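Moesin/ezrin/radixin homolog 2 (Drosophila melanogaster, PDB 7EDR) probably acts as a scaffold beneath the plasma membrane, its FERM domain docking partner proteins, as in other members of the Merlin and ezrin-radixin-moesin family. Local coordinates at residues E94-E99 with H103-Q108; A132-Y137 with D188-E193; F258-V263 with S268-Y273. All blocks are in the same frame, centred on the assembly; numbering follows the deposited sequence.

Overall arrangement
Contacts 1 and 2 adjoin each other in the helical central part of the FERM domain, with centres about 12 Å apart, whereas contact 3 belongs to the PH-like part on the other side of the chain's centre. Helix 99-114 supplies the second segment of contact 1 and borders contact 2: Phe106 packs against Val135 and Glu191, and His103 probably hydrogen-bonds the carboxylate of Glu191. Contact 3 touches neither; its centre is about 34 Å from that of contact 1 and about 43 Å from that of contact 2, with nearest atoms about 21 and 31 Å away. Phe270 and Phe272 of contact 3 also pack against the chain of another protein in the assembly.

Contact 1: E94-E99 with H103-Q108; sequences EELIQE and HLFFLQ
Leu96 reaches across to the ring of Phe105, while at the start of helix 99-114 the carbonyl O of Glu99 accepts a bond from His103 N. Leu96 is the first residue beyond the helical conformation of 92-95, and its side chain is directed at the following helix, bridging CA atoms of Leu96 and Phe105 that stand 9.2 Å apart. Its CG lies opposite the carbonyl carbon (chi1 -67°), which carries it toward helix 99-114, and the extended chi2 sets the methyls against the ring: CD1 lies 3.8 Å from Phe105 CD2, and CD2 lies 4.0 Å from Phe105 CE2. The two methyls rest at a slant against the CD2-CE2 side. Both residues are buried, and leucine's paired methyls give a broad apolar end for the ring to pack on.

Glu99 takes part through its main chain. Its O accepts the hydrogen bond from His103 N at 2.8 Å, with an N-H...O angle of 162°, an i to i+4 bond in the first turn of helix 99-114, for which Gln98 is the N-cap. The glutamate side chain leads away from the contact; an acidic group here probably interacts favourably with the positive end of the helix dipole.

Around the pair, Tyr44 touches Leu96, and Phe105 also packs on Ala85 of strand 78-85 and Leu195 of helix 187-198, so the contact lies where the ubiquitin-like and central helical parts of the FERM domain meet.

Contact 2: A132-Y137 with D188-E193; sequences AVHVQY and DEVEME
Segments 132-137 and 188-193 are helical and run nearly antiparallel, their axes 8.8 Å apart and their directions 160° from one another; the backbones come nearest at Val135 and Val190, with CA atoms 6.3 Å apart. Val190 stands at the middle of the interface and uses each methyl differently. Its CG2 sits almost exactly above the centre of the His134 imidazole, 3.6 Å from the centroid and 6° off the ring normal, a CH-pi contact. The other methyl, CG1, meets Val135 CG2 at 3.5 Å as the two valines slide past one another in opposite directions. With CG of His134 opposite its own backbone N (chi1 -170°), the ring is carried toward Val190, which meets its face. Short, beta-branched valines suit so close an approach of helices.

Val135 CG2 also lies 3.7 Å from Glu191 CG, the two chains crossing at about a right angle. Only the aliphatic part of this glutamate is used here; its carboxylate turns toward His103 of helix 99-114, probably to hydrogen-bond it. Tyr179 of helix 168-179 packs on His134. Such apolar pairing of antiparallel helices builds the central FERM subdomain, an all-helical bundle resembling acyl-CoA-binding protein.

Contact 3: F258-V263 with S268-Y273; sequences FTIRLV and SNFIFY
Phe258 and Phe272 lie side by side across two antiparallel strands, their rings tilted only 13° from parallel but slid apart, with centroids 5.0 Å distant. The slide puts the CB of Phe258 over the face of Phe272, 3.5 Å from the centroid. Ile260 is the next bump on this side of the sheet: its CB rests over the face of Phe270, CG2 packs beside CE2 and CZ of that ring, and CD1 wedges in at the edge of the Phe272 ring. Both these phenylalanines place CG between backbone N and carbonyl carbon (chi1 72° for Phe270), which folds the rings across the neighbouring strand so that Ile260 nestles between them.

The strands form a hairpin in the smaller sheet of the PH-like domain, joined by paired backbone bonds at Phe258 with Phe272 and Ile260 with Phe270. Leu262 CD2 closes the row at the edge of the Phe270 ring; flat rings and branched chains suit this buried face. Phe243 stacks on Phe270.

The opposite, more exposed side carries residues whose polar ends can meet water. Thr259 CG2 meets Ile271 CD1 at 3.7 Å, the aliphatic stem of Arg261 lies along the amide of Asn269, and a water bridges Leu262 N to Asn269 OD1.

Contact 1: E94-E99 with H103-Q108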
loop_
_atom_site.group_PDB
_atom_site.type_symbol
_atom_site.label_atom_id
_atom_site.label_comp_id
_atom_site.label_asym_id
_atom_site.label_seq_id
_atom_site.Cartn_x
_atom_site.Cartn_y
_atom_site.Cartn_z
ATOM N N GLU C 94 0.825 -2.309 14.693
ATOM C CA GLU C 94 0.729 -2.112 13.252
ATOM C C GLU C 94 1.729 -1.092 12.718
ATOM O O GLU C 94 1.928 -1.028 11.506
ATOM C CB GLU C 94 -0.696 -1.679 12.857
ATOM C CG GLU C 94 -1.730 -2.811 12.923
ATOM C CD GLU C 94 -1.533 -3.854 11.813
ATOM O OE1 GLU C 94 -1.674 -3.493 10.618
ATOM O OE2 GLU C 94 -1.222 -5.030 12.134
ATOM N N GLU C 95 2.363 -0.301 13.573
ATOM C CA GLU C 95 3.101 0.852 13.093
ATOM C C GLU C 95 4.574 0.849 13.459
ATOM O O GLU C 95 5.363 1.426 12.713
ATOM C CB GLU C 95 2.449 2.146 13.606
ATOM C CG GLU C 95 1.034 2.344 13.082
ATOM C CD GLU C 95 0.252 3.406 13.844
ATOM O OE1 GLU C 95 0.872 4.403 14.265
ATOM O OE2 GLU C 95 -0.981 3.233 14.029
ATOM N N LEU C 96 4.975 0.230 14.572
ATOM C CA LEU C 96 6.390 0.193 14.945
ATOM C C LEU C 96 7.074 -0.935 14.170
ATOM O O LEU C 96 6.782 -2.116 14.378
ATOM C CB LEU C 96 6.542 0.023 16.454
ATOM C CG LEU C 96 6.050 1.221 17.289
ATOM C CD1 LEU C 96 6.508 1.124 18.741
ATOM C CD2 LEU C 96 6.471 2.570 16.693
ATOM N N ILE C 97 7.982 -0.572 13.268
ATOM C CA ILE C 97 8.539 -1.520 12.309
ATOM C C ILE C 97 9.807 -2.180 12.838
ATOM O O ILE C 97 9.945 -3.405 12.793
ATOM C CB ILE C 97 8.810 -0.800 10.970
ATOM C CG1 ILE C 97 7.529 -0.132 10.439
ATOM C CG2 ILE C 97 9.451 -1.777 9.972
ATOM C CD1 ILE C 97 7.773 1.034 9.439
ATOM N N GLN C 98 10.762 -1.382 13.316
ATOM C CA GLN C 98 12.069 -1.875 13.722
ATOM C C GLN C 98 12.076 -2.285 15.194
ATOM O O GLN C 98 11.248 -1.843 16.000
ATOM C CB GLN C 98 13.145 -0.809 13.518
ATOM C CG GLN C 98 13.221 -0.148 12.159
ATOM C CD GLN C 98 14.398 0.808 12.107
ATOM O OE1 GLN C 98 14.251 2.008 12.362
ATOM N NE2 GLN C 98 15.588 0.273 11.830
ATOM N N GLU C 99 13.064 -3.107 15.553
ATOM C CA GLU C 99 13.172 -3.504 16.950
ATOM C C GLU C 99 13.765 -2.395 17.804
ATOM O O GLU C 99 13.340 -2.205 18.951
ATOM C CB GLU C 99 13.987 -4.779 17.074
ATOM C CG GLU C 99 13.135 -6.024 16.877
ATOM C CD GLU C 99 13.967 -7.287 16.656
ATOM O OE1 GLU C 99 13.551 -8.129 15.822
ATOM O OE2 GLU C 99 15.034 -7.429 17.310
ATOM N N HIS C 103 11.973 -1.130 21.108
ATOM C CA HIS C 103 12.716 -1.149 22.354
ATOM C C HIS C 103 12.747 0.227 23.007
ATOM O O HIS C 103 12.520 0.354 24.215
ATOM C CB HIS C 103 14.132 -1.643 22.076
ATOM C CG HIS C 103 14.954 -1.802 23.305
ATOM N ND1 HIS C 103 14.657 -2.733 24.278
ATOM C CD2 HIS C 103 16.049 -1.133 23.734
ATOM C CE1 HIS C 103 15.543 -2.633 25.252
ATOM N NE2 HIS C 103 16.397 -1.671 24.946
ATOM N N LEU C 104 13.032 1.271 22.220
ATOM C CA LEU C 104 13.108 2.621 22.777
ATOM C C LEU C 104 11.747 3.095 23.295
ATOM O O LEU C 104 11.679 3.798 24.310
ATOM C CB LEU C 104 13.672 3.584 21.728
ATOM C CG LEU C 104 15.166 3.458 21.387
ATOM C CD1 LEU C 104 15.601 4.562 20.445
ATOM C CD2 LEU C 104 16.026 3.503 22.633
ATOM N N PHE C 105 10.646 2.708 22.632
ATOM C CA PHE C 105 9.322 3.029 23.170
ATOM C C PHE C 105 9.032 2.225 24.435
ATOM O O PHE C 105 8.464 2.760 25.401
ATOM C CB PHE C 105 8.224 2.774 22.132
ATOM C CG PHE C 105 7.918 3.952 21.260
ATOM C CD1 PHE C 105 7.054 4.962 21.698
ATOM C CD2 PHE C 105 8.478 4.059 19.994
ATOM C CE1 PHE C 105 6.770 6.061 20.894
ATOM C CE2 PHE C 105 8.189 5.168 19.178
ATOM C CZ PHE C 105 7.333 6.159 19.630
ATOM N N PHE C 106 9.410 0.943 24.443
ATOM C CA PHE C 106 9.181 0.110 25.613
ATOM C C PHE C 106 9.828 0.715 26.850
ATOM O O PHE C 106 9.201 0.789 27.914
ATOM C CB PHE C 106 9.706 -1.307 25.382
ATOM C CG PHE C 106 9.848 -2.112 26.661
ATOM C CD1 PHE C 106 8.730 -2.637 27.295
ATOM C CD2 PHE C 106 11.098 -2.315 27.246
ATOM C CE1 PHE C 106 8.854 -3.355 28.505
ATOM C CE2 PHE C 106 11.221 -3.029 28.433
ATOM C CZ PHE C 106 10.091 -3.553 29.058
ATOM N N LEU C 107 11.084 1.168 26.728
ATOM C CA LEU C 107 11.795 1.665 27.903
ATOM C C LEU C 107 11.237 3.006 28.362
ATOM O O LEU C 107 11.098 3.243 29.567
ATOM C CB LEU C 107 13.292 1.784 27.626
ATOM C CG LEU C 107 14.070 0.476 27.472
ATOM C CD1 LEU C 107 15.488 0.765 27.060
ATOM C CD2 LEU C 107 14.027 -0.296 28.774
ATOM N N GLN C 108 10.898 3.892 27.425
ATOM C CA GLN C 108 10.364 5.196 27.818
ATOM C C GLN C 108 8.954 5.086 28.401
ATOM O O GLN C 108 8.639 5.746 29.394
ATOM C CB GLN C 108 10.370 6.132 26.618
ATOM C CG GLN C 108 9.773 7.477 26.872
ATOM C CD GLN C 108 9.812 8.343 25.631
ATOM O OE1 GLN C 108 10.760 8.259 24.841
ATOM N NE2 GLN C 108 8.761 9.153 25.423
#

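Contact 2: A132-Y137 with D188-E193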
loop_
_atom_site.group_PDB
_atom_site.type_symbol
_atom_site.label_atom_id
_atom_site.label_comp_id
_atom_site.label_asym_id
_atom_site.label_seq_id
_atom_site.Cartn_x
_atom_site.Cartn_y
_atom_site.Cartn_z
ATOM N N ALA C 132 7.777 -7.028 32.212
ATOM C CA ALA C 132 9.095 -6.428 32.376
ATOM C C ALA C 132 10.107 -7.466 32.848
ATOM O O ALA C 132 11.242 -7.513 32.352
ATOM C CB ALA C 132 9.027 -5.259 33.352
ATOM N N VAL C 133 9.698 -8.328 33.775
ATOM C CA VAL C 133 10.597 -9.352 34.286
ATOM C C VAL C 133 10.976 -10.320 33.170
ATOM O O VAL C 133 12.157 -10.627 32.960
ATOM C CB VAL C 133 9.942 -10.067 35.483
ATOM C CG1 VAL C 133 10.692 -11.338 35.858
ATOM C CG2 VAL C 133 9.838 -9.115 36.656
ATOM N N HIS C 134 9.975 -10.795 32.421
ATOM C CA HIS C 134 10.227 -11.637 31.251
ATOM C C HIS C 134 11.151 -10.951 30.245
ATOM O O HIS C 134 11.967 -11.617 29.600
ATOM C CB HIS C 134 8.885 -11.989 30.617
ATOM C CG HIS C 134 8.937 -13.040 29.550
ATOM N ND1 HIS C 134 9.915 -13.083 28.578
ATOM C CD2 HIS C 134 8.074 -14.045 29.259
ATOM C CE1 HIS C 134 9.669 -14.086 27.753
ATOM N NE2 HIS C 134 8.563 -14.691 28.147
ATOM N N VAL C 135 11.043 -9.627 30.092
ATOM C CA VAL C 135 11.937 -8.928 29.175
ATOM C C VAL C 135 13.375 -8.971 29.684
ATOM O O VAL C 135 14.324 -9.139 28.904
ATOM C CB VAL C 135 11.460 -7.482 28.944
ATOM C CG1 VAL C 135 12.613 -6.622 28.473
ATOM C CG2 VAL C 135 10.332 -7.450 27.928
ATOM N N GLN C 136 13.565 -8.846 30.997
ATOM C CA GLN C 136 14.928 -8.763 31.509
ATOM C C GLN C 136 15.591 -10.130 31.662
ATOM O O GLN C 136 16.807 -10.234 31.488
ATOM C CB GLN C 136 14.942 -8.028 32.845
ATOM C CG GLN C 136 16.324 -7.857 33.427
ATOM C CD GLN C 136 16.291 -7.207 34.794
ATOM O OE1 GLN C 136 15.297 -6.583 35.178
ATOM N NE2 GLN C 136 17.379 -7.354 35.541
ATOM N N TYR C 137 14.830 -11.179 31.983
ATOM C CA TYR C 137 15.411 -12.465 32.336
ATOM C C TYR C 137 15.046 -13.595 31.391
ATOM O O TYR C 137 15.505 -14.721 31.609
ATOM C CB TYR C 137 14.994 -12.877 33.759
ATOM C CG TYR C 137 15.519 -11.961 34.827
ATOM C CD1 TYR C 137 16.861 -11.980 35.188
ATOM C CD2 TYR C 137 14.680 -11.066 35.475
ATOM C CE1 TYR C 137 17.357 -11.126 36.169
ATOM C CE2 TYR C 137 15.169 -10.210 36.461
ATOM C CZ TYR C 137 16.507 -10.244 36.800
ATOM O OH TYR C 137 16.991 -9.397 37.767
ATOM N N ASP C 188 11.733 -9.354 22.639
ATOM C CA ASP C 188 11.149 -8.282 21.839
ATOM C C ASP C 188 9.653 -8.503 21.621
ATOM O O ASP C 188 8.898 -7.531 21.493
ATOM C CB ASP C 188 11.897 -8.116 20.499
ATOM C CG ASP C 188 11.452 -9.114 19.423
ATOM O OD1 ASP C 188 10.432 -8.864 18.733
ATOM O OD2 ASP C 188 12.141 -10.145 19.247
ATOM N N GLU C 189 9.193 -9.756 21.611
ATOM C CA GLU C 189 7.753 -9.987 21.559
ATOM C C GLU C 189 7.068 -9.525 22.837
ATOM O O GLU C 189 5.950 -8.993 22.793
ATOM C CB GLU C 189 7.458 -11.462 21.316
ATOM C CG GLU C 189 7.585 -11.852 19.858
ATOM C CD GLU C 189 7.758 -13.340 19.667
ATOM O OE1 GLU C 189 7.642 -14.087 20.664
ATOM O OE2 GLU C 189 8.012 -13.759 18.516
ATOM N N VAL C 190 7.709 -9.740 23.986
ATOM C CA VAL C 190 7.094 -9.333 25.240
ATOM C C VAL C 190 7.128 -7.815 25.381
ATOM O O VAL C 190 6.188 -7.224 25.925
ATOM C CB VAL C 190 7.769 -10.056 26.423
ATOM C CG1 VAL C 190 7.392 -9.409 27.770
ATOM C CG2 VAL C 190 7.401 -11.548 26.401
ATOM N N GLU C 191 8.178 -7.154 24.869
ATOM C CA GLU C 191 8.158 -5.696 24.793
ATOM C C GLU C 191 6.920 -5.221 24.045
ATOM O O GLU C 191 6.180 -4.353 24.530
ATOM C CB GLU C 191 9.430 -5.168 24.131
ATOM C CG GLU C 191 10.676 -5.132 25.038
ATOM C CD GLU C 191 11.918 -4.565 24.332
ATOM O OE1 GLU C 191 11.880 -4.414 23.086
ATOM O OE2 GLU C 191 12.930 -4.254 25.015
ATOM N N MET C 192 6.631 -5.833 22.896
ATOM C CA MET C 192 5.465 -5.394 22.144
ATOM C C MET C 192 4.172 -5.642 22.923
ATOM O O MET C 192 3.259 -4.797 22.900
ATOM C CB MET C 192 5.436 -6.067 20.780
ATOM C CG MET C 192 4.273 -5.595 19.890
ATOM S SD MET C 192 4.319 -3.840 19.382
ATOM C CE MET C 192 5.960 -3.711 18.710
ATOM N N GLU C 193 4.081 -6.770 23.645
ATOM C CA GLU C 193 2.886 -7.042 24.449
ATOM C C GLU C 193 2.719 -6.008 25.553
ATOM O O GLU C 193 1.601 -5.579 25.845
ATOM C CB GLU C 193 2.945 -8.446 25.064
ATOM C CG GLU C 193 2.857 -9.587 24.061
ATOM C CD GLU C 193 1.568 -9.549 23.242
ATOM O OE1 GLU C 193 0.485 -9.374 23.850
ATOM O OE2 GLU C 193 1.644 -9.685 21.995
#

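Contact 3: F258-V263 with S268-Y273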
loop_
_atom_site.group_PDB
_atom_site.type_symbol
_atom_site.label_atom_id
_atom_site.label_comp_id
_atom_site.label_asym_id
_atom_site.label_seq_id
_atom_site.Cartn_x
_atom_site.Cartn_y
_atom_site.Cartn_z
ATOM N N PHE C 258 -4.777 31.192 22.340
ATOM C CA PHE C 258 -4.802 30.256 21.219
ATOM C C PHE C 258 -6.105 30.405 20.443
ATOM O O PHE C 258 -7.191 30.476 21.039
ATOM C CB PHE C 258 -4.651 28.806 21.688
ATOM C CG PHE C 258 -3.235 28.308 21.661
ATOM C CD1 PHE C 258 -2.737 27.665 20.542
ATOM C CD2 PHE C 258 -2.395 28.501 22.753
ATOM C CE1 PHE C 258 -1.421 27.216 20.510
ATOM C CE2 PHE C 258 -1.085 28.049 22.738
ATOM C CZ PHE C 258 -0.596 27.406 21.612
ATOM N N THR C 259 -5.990 30.450 19.118
ATOM C CA THR C 259 -7.142 30.401 18.230
ATOM C C THR C 259 -7.085 29.120 17.411
ATOM O O THR C 259 -6.057 28.815 16.788
ATOM C CB THR C 259 -7.196 31.608 17.298
ATOM O OG1 THR C 259 -7.156 32.817 18.072
ATOM C CG2 THR C 259 -8.481 31.552 16.476
ATOM N N ILE C 260 -8.192 28.385 17.400
ATOM C CA ILE C 260 -8.297 27.125 16.685
ATOM C C ILE C 260 -9.446 27.240 15.705
ATOM O O ILE C 260 -10.592 27.469 16.112
ATOM C CB ILE C 260 -8.500 25.944 17.642
ATOM C CG1 ILE C 260 -7.172 25.652 18.344
ATOM C CG2 ILE C 260 -9.017 24.723 16.882
ATOM C CD1 ILE C 260 -7.332 24.791 19.518
ATOM N N ARG C 261 -9.130 27.107 14.416
ATOM C CA ARG C 261 -10.121 27.150 13.356
ATOM C C ARG C 261 -10.381 25.731 12.876
ATOM O O ARG C 261 -9.440 24.951 12.680
ATOM C CB ARG C 261 -9.651 28.035 12.199
ATOM C CG ARG C 261 -8.991 29.327 12.670
ATOM C CD ARG C 261 -9.091 30.468 11.647
ATOM N NE ARG C 261 -8.127 30.334 10.552
ATOM C CZ ARG C 261 -8.381 29.739 9.381
ATOM N NH1 ARG C 261 -7.423 29.677 8.451
ATOM N NH2 ARG C 261 -9.586 29.206 9.131
ATOM N N LEU C 262 -11.645 25.401 12.689
ATOM C CA LEU C 262 -12.045 24.078 12.245
ATOM C C LEU C 262 -12.250 24.059 10.737
ATOM O O LEU C 262 -12.493 25.090 10.107
ATOM C CB LEU C 262 -13.323 23.644 12.957
ATOM C CG LEU C 262 -13.238 23.668 14.480
ATOM C CD1 LEU C 262 -14.570 23.296 15.023
ATOM C CD2 LEU C 262 -12.211 22.678 14.975
ATOM N N VAL C 263 -12.148 22.855 10.169
ATOM C CA VAL C 263 -12.303 22.678 8.726
ATOM C C VAL C 263 -13.680 23.139 8.272
ATOM O O VAL C 263 -13.823 23.807 7.246
ATOM C CB VAL C 263 -12.052 21.212 8.338
ATOM C CG1 VAL C 263 -12.520 20.937 6.910
ATOM C CG2 VAL C 263 -10.576 20.873 8.510
ATOM N N SER C 268 -17.809 28.245 14.211
ATOM C CA SER C 268 -16.955 29.368 14.555
ATOM C C SER C 268 -15.704 28.877 15.285
ATOM O O SER C 268 -15.656 27.763 15.825
ATOM C CB SER C 268 -17.715 30.392 15.411
ATOM O OG SER C 268 -17.951 29.906 16.725
ATOM N N ASN C 269 -14.680 29.727 15.273
ATOM C CA ASN C 269 -13.440 29.438 15.977
ATOM C C ASN C 269 -13.705 29.288 17.471
ATOM O O ASN C 269 -14.696 29.792 18.011
ATOM C CB ASN C 269 -12.419 30.558 15.754
ATOM C CG ASN C 269 -12.130 30.804 14.288
ATOM O OD1 ASN C 269 -12.670 30.121 13.405
ATOM N ND2 ASN C 269 -11.264 31.779 14.015
ATOM N N PHE C 270 -12.807 28.577 18.146
ATOM C CA PHE C 270 -12.838 28.555 19.594
ATOM C C PHE C 270 -11.459 28.895 20.135
ATOM O O PHE C 270 -10.437 28.723 19.461
ATOM C CB PHE C 270 -13.364 27.227 20.142
ATOM C CG PHE C 270 -12.436 26.066 20.001
ATOM C CD1 PHE C 270 -11.490 25.793 20.977
ATOM C CD2 PHE C 270 -12.587 25.177 18.947
ATOM C CE1 PHE C 270 -10.669 24.689 20.876
ATOM C CE2 PHE C 270 -11.781 24.069 18.841
ATOM C CZ PHE C 270 -10.808 23.826 19.805
ATOM N N ILE C 271 -11.460 29.443 21.348
ATOM C CA ILE C 271 -10.317 30.137 21.920
ATOM C C ILE C 271 -10.019 29.531 23.283
ATOM O O ILE C 271 -10.913 29.024 23.967
ATOM C CB ILE C 271 -10.599 31.661 22.016
ATOM C CG1 ILE C 271 -10.107 32.405 20.771
ATOM C CG2 ILE C 271 -10.009 32.307 23.269
ATOM C CD1 ILE C 271 -10.681 31.937 19.455
ATOM N N PHE C 272 -8.748 29.541 23.663
ATOM C CA PHE C 272 -8.413 29.214 25.035
ATOM C C PHE C 272 -7.124 29.936 25.376
ATOM O O PHE C 272 -6.394 30.391 24.492
ATOM C CB PHE C 272 -8.300 27.698 25.253
ATOM C CG PHE C 272 -7.204 27.049 24.453
ATOM C CD1 PHE C 272 -5.878 27.114 24.877
ATOM C CD2 PHE C 272 -7.499 26.356 23.291
ATOM C CE1 PHE C 272 -4.863 26.510 24.149
ATOM C CE2 PHE C 272 -6.484 25.746 22.556
ATOM C CZ PHE C 272 -5.167 25.822 22.984
ATOM N N TYR C 273 -6.848 30.051 26.667
ATOM C CA TYR C 273 -5.688 30.806 27.102
ATOM C C TYR C 273 -4.670 29.879 27.733
ATOM O O TYR C 273 -5.023 28.901 28.407
ATOM C CB TYR C 273 -6.092 31.917 28.070
ATOM C CG TYR C 273 -6.971 32.948 27.410
ATOM C CD1 TYR C 273 -8.361 32.815 27.413
ATOM C CD2 TYR C 273 -6.415 34.028 26.742
ATOM C CE1 TYR C 273 -9.175 33.755 26.790
ATOM C CE2 TYR C 273 -7.218 34.977 26.118
ATOM C CZ TYR C 273 -8.596 34.840 26.146
ATOM O OH TYR C 273 -9.380 35.789 25.511
HETATM O O HOH W 1 -13.908 27.657 12.728
#